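Local atomic coordinates of arginase (Thermus thermophilus, PDB entry 2EF5), a protein that probably hydrolyses L-arginine to L-ornithine and urea with the help of two manganese ions, the step that releases urea in the urea cycle. Residues M188-E201 with G235-I248. Sequence-based numbering, arbitrary orientation.
With GAI (guanidine), chain I; GAI (guanidine), chain J.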
loop_
_atom_site.group_PDB
_atom_site.type_symbol
_atom_site.label_atom_id
_atom_site.label_comp_id
_atom_site.label_asym_id
_atom_site.label_seq_id
_atom_site.Cartn_x
_atom_site.Cartn_y
_atom_site.Cartn_z
ATOM N N MET A 188 17.110 7.626 -9.776
ATOM C CA MET A 188 16.499 8.495 -10.772
ATOM C C MET A 188 14.983 8.534 -10.591
ATOM O O MET A 188 14.322 9.471 -11.045
ATOM C CB MET A 188 16.845 8.024 -12.184
ATOM C CG MET A 188 18.301 8.240 -12.571
ATOM S SD MET A 188 18.843 9.942 -12.348
ATOM C CE MET A 188 17.677 10.829 -13.423
ATOM N N HIS A 189 14.419 7.524 -9.931
ATOM C CA HIS A 189 12.975 7.517 -9.693
ATOM C C HIS A 189 12.634 8.680 -8.777
ATOM O O HIS A 189 11.679 9.421 -9.030
ATOM C CB HIS A 189 12.525 6.192 -9.059
ATOM C CG HIS A 189 11.082 6.175 -8.656
ATOM N ND1 HIS A 189 10.646 6.649 -7.439
ATOM C CD2 HIS A 189 9.975 5.789 -9.332
ATOM C CE1 HIS A 189 9.328 6.558 -7.381
ATOM N NE2 HIS A 189 8.896 6.040 -8.515
ATOM N N GLU A 190 13.425 8.846 -7.718
ATOM C CA GLU A 190 13.225 9.946 -6.780
ATOM C C GLU A 190 13.556 11.270 -7.478
ATOM O O GLU A 190 12.907 12.286 -7.246
ATOM C CB GLU A 190 14.131 9.791 -5.550
ATOM C CG GLU A 190 13.628 8.816 -4.489
ATOM C CD GLU A 190 13.720 7.366 -4.924
ATOM O OE1 GLU A 190 14.822 6.934 -5.327
ATOM O OE2 GLU A 190 12.697 6.654 -4.860
ATOM N N VAL A 191 14.579 11.262 -8.323
ATOM C CA VAL A 191 14.945 12.485 -9.021
ATOM C C VAL A 191 13.755 12.957 -9.856
ATOM O O VAL A 191 13.381 14.126 -9.820
ATOM C CB VAL A 191 16.180 12.266 -9.926
ATOM C CG1 VAL A 191 16.420 13.501 -10.794
ATOM C CG2 VAL A 191 17.404 11.996 -9.064
ATOM N N ASP A 192 13.142 12.032 -10.586
ATOM C CA ASP A 192 12.000 12.370 -11.427
ATOM C C ASP A 192 10.805 12.824 -10.603
ATOM O O ASP A 192 10.084 13.745 -10.991
ATOM C CB ASP A 192 11.584 11.169 -12.287
ATOM C CG ASP A 192 12.574 10.871 -13.398
ATOM O OD1 ASP A 192 13.170 11.824 -13.945
ATOM O OD2 ASP A 192 12.747 9.686 -13.746
ATOM N N ARG A 193 10.607 12.175 -9.459
ATOM C CA ARG A 193 9.488 12.473 -8.573
ATOM C C ARG A 193 9.631 13.775 -7.793
ATOM O O ARG A 193 8.686 14.555 -7.698
ATOM C CB ARG A 193 9.324 11.326 -7.576
ATOM C CG ARG A 193 7.911 10.817 -7.372
ATOM C CD ARG A 193 7.899 9.927 -6.146
ATOM N NE ARG A 193 7.257 8.636 -6.363
ATOM C CZ ARG A 193 5.945 8.451 -6.472
ATOM N NH1 ARG A 193 5.115 9.481 -6.387
ATOM N NH2 ARG A 193 5.467 7.226 -6.654
ATOM N N LEU A 194 10.813 14.007 -7.237
ATOM C CA LEU A 194 11.053 15.186 -6.414
ATOM C C LEU A 194 11.744 16.368 -7.088
ATOM O O LEU A 194 11.525 17.511 -6.700
ATOM C CB LEU A 194 11.873 14.787 -5.190
ATOM C CG LEU A 194 11.331 13.643 -4.322
ATOM C CD1 LEU A 194 12.401 13.203 -3.323
ATOM C CD2 LEU A 194 10.061 14.095 -3.610
ATOM N N GLY A 195 12.581 16.100 -8.084
ATOM C CA GLY A 195 13.301 17.179 -8.735
ATOM C C GLY A 195 14.611 17.394 -7.995
ATOM O O GLY A 195 14.673 17.218 -6.775
ATOM N N VAL A 196 15.657 17.782 -8.721
ATOM C CA VAL A 196 16.968 18.008 -8.117
ATOM C C VAL A 196 16.983 19.088 -7.035
ATOM O O VAL A 196 17.693 18.961 -6.040
ATOM C CB VAL A 196 18.023 18.368 -9.198
ATOM C CG1 VAL A 196 19.340 18.770 -8.544
ATOM C CG2 VAL A 196 18.237 17.186 -10.117
ATOM N N ALA A 197 16.212 20.152 -7.226
ATOM C CA ALA A 197 16.193 21.230 -6.247
ATOM C C ALA A 197 15.865 20.711 -4.842
ATOM O O ALA A 197 16.591 20.969 -3.878
ATOM C CB ALA A 197 15.187 22.293 -6.669
ATOM N N ARG A 198 14.764 19.977 -4.734
ATOM C CA ARG A 198 14.348 19.428 -3.455
ATOM C C ARG A 198 15.353 18.393 -2.944
ATOM O O ARG A 198 15.684 18.375 -1.758
ATOM C CB ARG A 198 12.961 18.802 -3.581
ATOM C CG ARG A 198 12.446 18.208 -2.286
ATOM C CD ARG A 198 11.002 17.761 -2.416
ATOM N NE ARG A 198 10.514 17.191 -1.165
ATOM C CZ ARG A 198 9.292 16.701 -0.987
ATOM N NH1 ARG A 198 8.415 16.710 -1.981
ATOM N NH2 ARG A 198 8.947 16.194 0.189
ATOM N N ILE A 199 15.849 17.536 -3.829
ATOM C CA ILE A 199 16.826 16.529 -3.411
ATOM C C ILE A 199 18.095 17.164 -2.871
ATOM O O ILE A 199 18.636 16.707 -1.865
ATOM C CB ILE A 199 17.187 15.588 -4.567
ATOM C CG1 ILE A 199 15.988 14.697 -4.887
ATOM C CG2 ILE A 199 18.393 14.733 -4.199
ATOM C CD1 ILE A 199 16.191 13.822 -6.087
ATOM N N ALA A 200 18.575 18.215 -3.529
ATOM C CA ALA A 200 19.779 18.909 -3.079
ATOM C C ALA A 200 19.562 19.472 -1.676
ATOM O O ALA A 200 20.456 19.426 -0.832
ATOM C CB ALA A 200 20.134 20.034 -4.044
ATOM N N GLU A 201 18.368 20.006 -1.436
ATOM C CA GLU A 201 18.021 20.575 -0.135
ATOM C C GLU A 201 18.016 19.463 0.909
ATOM O O GLU A 201 18.542 19.626 2.007
ATOM C CB GLU A 201 16.634 21.231 -0.190
ATOM C CG GLU A 201 16.472 22.285 -1.282
ATOM C CD GLU A 201 17.089 23.628 -0.926
ATOM O OE1 GLU A 201 18.224 23.656 -0.398
ATOM O OE2 GLU A 201 16.437 24.662 -1.191
ATOM N N GLY A 235 18.982 7.171 -19.168
ATOM C CA GLY A 235 18.111 7.805 -18.194
ATOM C C GLY A 235 18.847 8.482 -17.057
ATOM O O GLY A 235 18.443 8.361 -15.899
ATOM N N GLY A 236 19.920 9.200 -17.382
ATOM C CA GLY A 236 20.691 9.881 -16.355
ATOM C C GLY A 236 20.316 11.339 -16.196
ATOM O O GLY A 236 19.308 11.796 -16.740
ATOM N N LEU A 237 21.140 12.073 -15.454
ATOM C CA LEU A 237 20.901 13.489 -15.217
ATOM C C LEU A 237 21.132 14.322 -16.463
ATOM O O LEU A 237 21.957 13.968 -17.311
ATOM C CB LEU A 237 21.828 14.006 -14.117
ATOM C CG LEU A 237 21.673 13.443 -12.705
ATOM C CD1 LEU A 237 22.736 14.067 -11.794
ATOM C CD2 LEU A 237 20.269 13.747 -12.191
ATOM N N THR A 238 20.404 15.432 -16.569
ATOM C CA THR A 238 20.573 16.341 -17.693
ATOM C C THR A 238 21.696 17.298 -17.308
ATOM O O THR A 238 22.093 17.364 -16.141
ATOM C CB THR A 238 19.320 17.212 -17.924
ATOM O OG1 THR A 238 19.100 18.027 -16.765
ATOM C CG2 THR A 238 18.081 16.343 -18.172
ATOM N N TYR A 239 22.187 18.046 -18.288
ATOM C CA TYR A 239 23.239 19.038 -18.088
ATOM C C TYR A 239 22.830 20.033 -17.006
ATOM O O TYR A 239 23.600 20.318 -16.086
ATOM C CB TYR A 239 23.465 19.786 -19.402
ATOM C CG TYR A 239 24.442 20.936 -19.347
ATOM C CD1 TYR A 239 25.809 20.719 -19.506
ATOM C CD2 TYR A 239 23.994 22.248 -19.214
ATOM C CE1 TYR A 239 26.705 21.773 -19.546
ATOM C CE2 TYR A 239 24.886 23.324 -19.252
ATOM C CZ TYR A 239 26.241 23.073 -19.422
ATOM O OH TYR A 239 27.132 24.114 -19.490
ATOM N N ARG A 240 21.619 20.572 -17.136
ATOM C CA ARG A 240 21.097 21.548 -16.191
ATOM C C ARG A 240 20.912 20.961 -14.787
ATOM O O ARG A 240 21.273 21.599 -13.798
ATOM C CB ARG A 240 19.769 22.132 -16.708
ATOM C CG ARG A 240 19.929 23.076 -17.915
ATOM C CD ARG A 240 18.611 23.326 -18.668
ATOM N NE ARG A 240 17.507 23.646 -17.767
ATOM C CZ ARG A 240 16.242 23.786 -18.162
ATOM N NH1 ARG A 240 15.919 23.654 -19.450
ATOM N NH2 ARG A 240 15.282 24.006 -17.269
ATOM N N GLU A 241 20.349 19.761 -14.685
ATOM C CA GLU A 241 20.173 19.156 -13.372
ATOM C C GLU A 241 21.505 19.017 -12.648
ATOM O O GLU A 241 21.609 19.326 -11.464
ATOM C CB GLU A 241 19.526 17.771 -13.475
ATOM C CG GLU A 241 18.065 17.789 -13.850
ATOM C CD GLU A 241 17.494 16.395 -13.959
ATOM O OE1 GLU A 241 18.177 15.524 -14.535
ATOM O OE2 GLU A 241 16.369 16.162 -13.471
ATOM N N ALA A 242 22.523 18.542 -13.355
ATOM C CA ALA A 242 23.838 18.367 -12.747
ATOM C C ALA A 242 24.406 19.702 -12.276
ATOM O O ALA A 242 24.982 19.787 -11.192
ATOM C CB ALA A 242 24.800 17.691 -13.739
ATOM N N HIS A 243 24.256 20.754 -13.078
ATOM C CA HIS A 243 24.774 22.049 -12.658
ATOM C C HIS A 243 23.975 22.573 -11.466
ATOM O O HIS A 243 24.551 23.126 -10.529
ATOM C CB HIS A 243 24.759 23.054 -13.817
ATOM C CG HIS A 243 25.934 22.920 -14.735
ATOM N ND1 HIS A 243 27.188 23.398 -14.411
ATOM C CD2 HIS A 243 26.057 22.328 -15.943
ATOM C CE1 HIS A 243 28.031 23.104 -15.385
ATOM N NE2 HIS A 243 27.375 22.454 -16.327
ATOM N N LEU A 244 22.659 22.382 -11.479
ATOM C CA LEU A 244 21.848 22.843 -10.352
ATOM C C LEU A 244 22.307 22.171 -9.055
ATOM O O LEU A 244 22.476 22.828 -8.029
ATOM C CB LEU A 244 20.365 22.535 -10.569
ATOM C CG LEU A 244 19.507 23.004 -9.386
ATOM C CD1 LEU A 244 19.580 24.529 -9.275
ATOM C CD2 LEU A 244 18.072 22.557 -9.571
ATOM N N LEU A 245 22.501 20.857 -9.107
ATOM C CA LEU A 245 22.953 20.115 -7.934
ATOM C C LEU A 245 24.257 20.693 -7.398
ATOM O O LEU A 245 24.405 20.900 -6.187
ATOM C CB LEU A 245 23.159 18.640 -8.278
ATOM C CG LEU A 245 23.697 17.786 -7.126
ATOM C CD1 LEU A 245 22.720 17.817 -5.951
ATOM C CD2 LEU A 245 23.906 16.368 -7.615
ATOM N N MET A 246 25.198 20.949 -8.300
ATOM C CA MET A 246 26.485 21.508 -7.915
ATOM C C MET A 246 26.337 22.904 -7.316
ATOM O O MET A 246 26.978 23.217 -6.316
ATOM C CB MET A 246 27.431 21.571 -9.123
ATOM C CG MET A 246 27.815 20.230 -9.714
ATOM S SD MET A 246 28.673 19.105 -8.571
ATOM C CE MET A 246 27.377 17.956 -8.191
ATOM N N GLU A 247 25.497 23.739 -7.923
ATOM C CA GLU A 247 25.309 25.104 -7.437
ATOM C C GLU A 247 24.673 25.155 -6.046
ATOM O O GLU A 247 25.054 25.981 -5.212
ATOM C CB GLU A 247 24.455 25.914 -8.423
ATOM C CG GLU A 247 25.022 25.964 -9.842
ATOM C CD GLU A 247 24.037 26.553 -10.843
ATOM O OE1 GLU A 247 22.828 26.293 -10.715
ATOM O OE2 GLU A 247 24.469 27.259 -11.774
ATOM N N ILE A 248 23.711 24.276 -5.787
ATOM C CA ILE A 248 23.066 24.278 -4.483
ATOM C C ILE A 248 24.033 23.756 -3.417
ATOM O O ILE A 248 24.051 24.254 -2.297
ATOM C CB ILE A 248 21.761 23.454 -4.507
ATOM C CG1 ILE A 248 20.744 24.140 -5.433
ATOM C CG2 ILE A 248 21.188 23.341 -3.104
ATOM C CD1 ILE A 248 19.407 23.408 -5.576
HETATM C C GAI I . 22.032 25.963 -14.187
HETATM N N1 GAI I . 21.479 25.731 -12.986
HETATM N N2 GAI I . 21.391 25.578 -15.293
HETATM N N3 GAI I . 23.216 26.579 -14.276
HETATM C C GAI J . 13.135 6.238 -13.993
HETATM N N1 GAI J . 12.093 6.734 -13.331
HETATM N N2 GAI J . 13.983 7.067 -14.587
HETATM N N3 GAI J . 13.324 4.916 -14.067
HETATM O O HOH W 1 15.231 17.582 -11.752
#
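Glu241 OE1, on a side chain whose CB lies 3.6 Å from Val196 CG2, is gripped from two sides of the structure: it accepts from Thr238 N (3.0 Å, 163°) and forms a salt bridge with Arg240 of a second subunit. Glu241 N returns a bond to Thr238 OG1, completing a capping box at the start of helix 239-252. The other oxygen, OE2, takes a proton from a water that itself accepts from Val196 N at 3.1 Å. Arg240 of the second subunit also pairs with Asp192 OD1, and its charge probably offsets the repulsion between these two acids. Extended beyond CG (chi2 179°), the shaft of Glu241 lies against Val196. A glutamine here would probably leave Arg240 of the second subunit without one of its charged mates and weaken the link between chains. Beyond this polar end, the axes of 196-201 and 239-248 approach to 9.3 Å, crossing at -29°, and the interface becomes apolar. Val196 CG1, swung anti to its own N (chi1 173°), meets Leu245 CB, and one turn on, Ala200 CB sits 3.6 Å from Ile248 CG2. At the other end, the bent chain of Met188 curls round the carbonyl of Gly235, with CG 3.3 Å from Gly235 O. Helices 188-194 and 196-206 thus pack on helix 239-252 and the loop before it, an apolar seam ending in an intersubunit charge network.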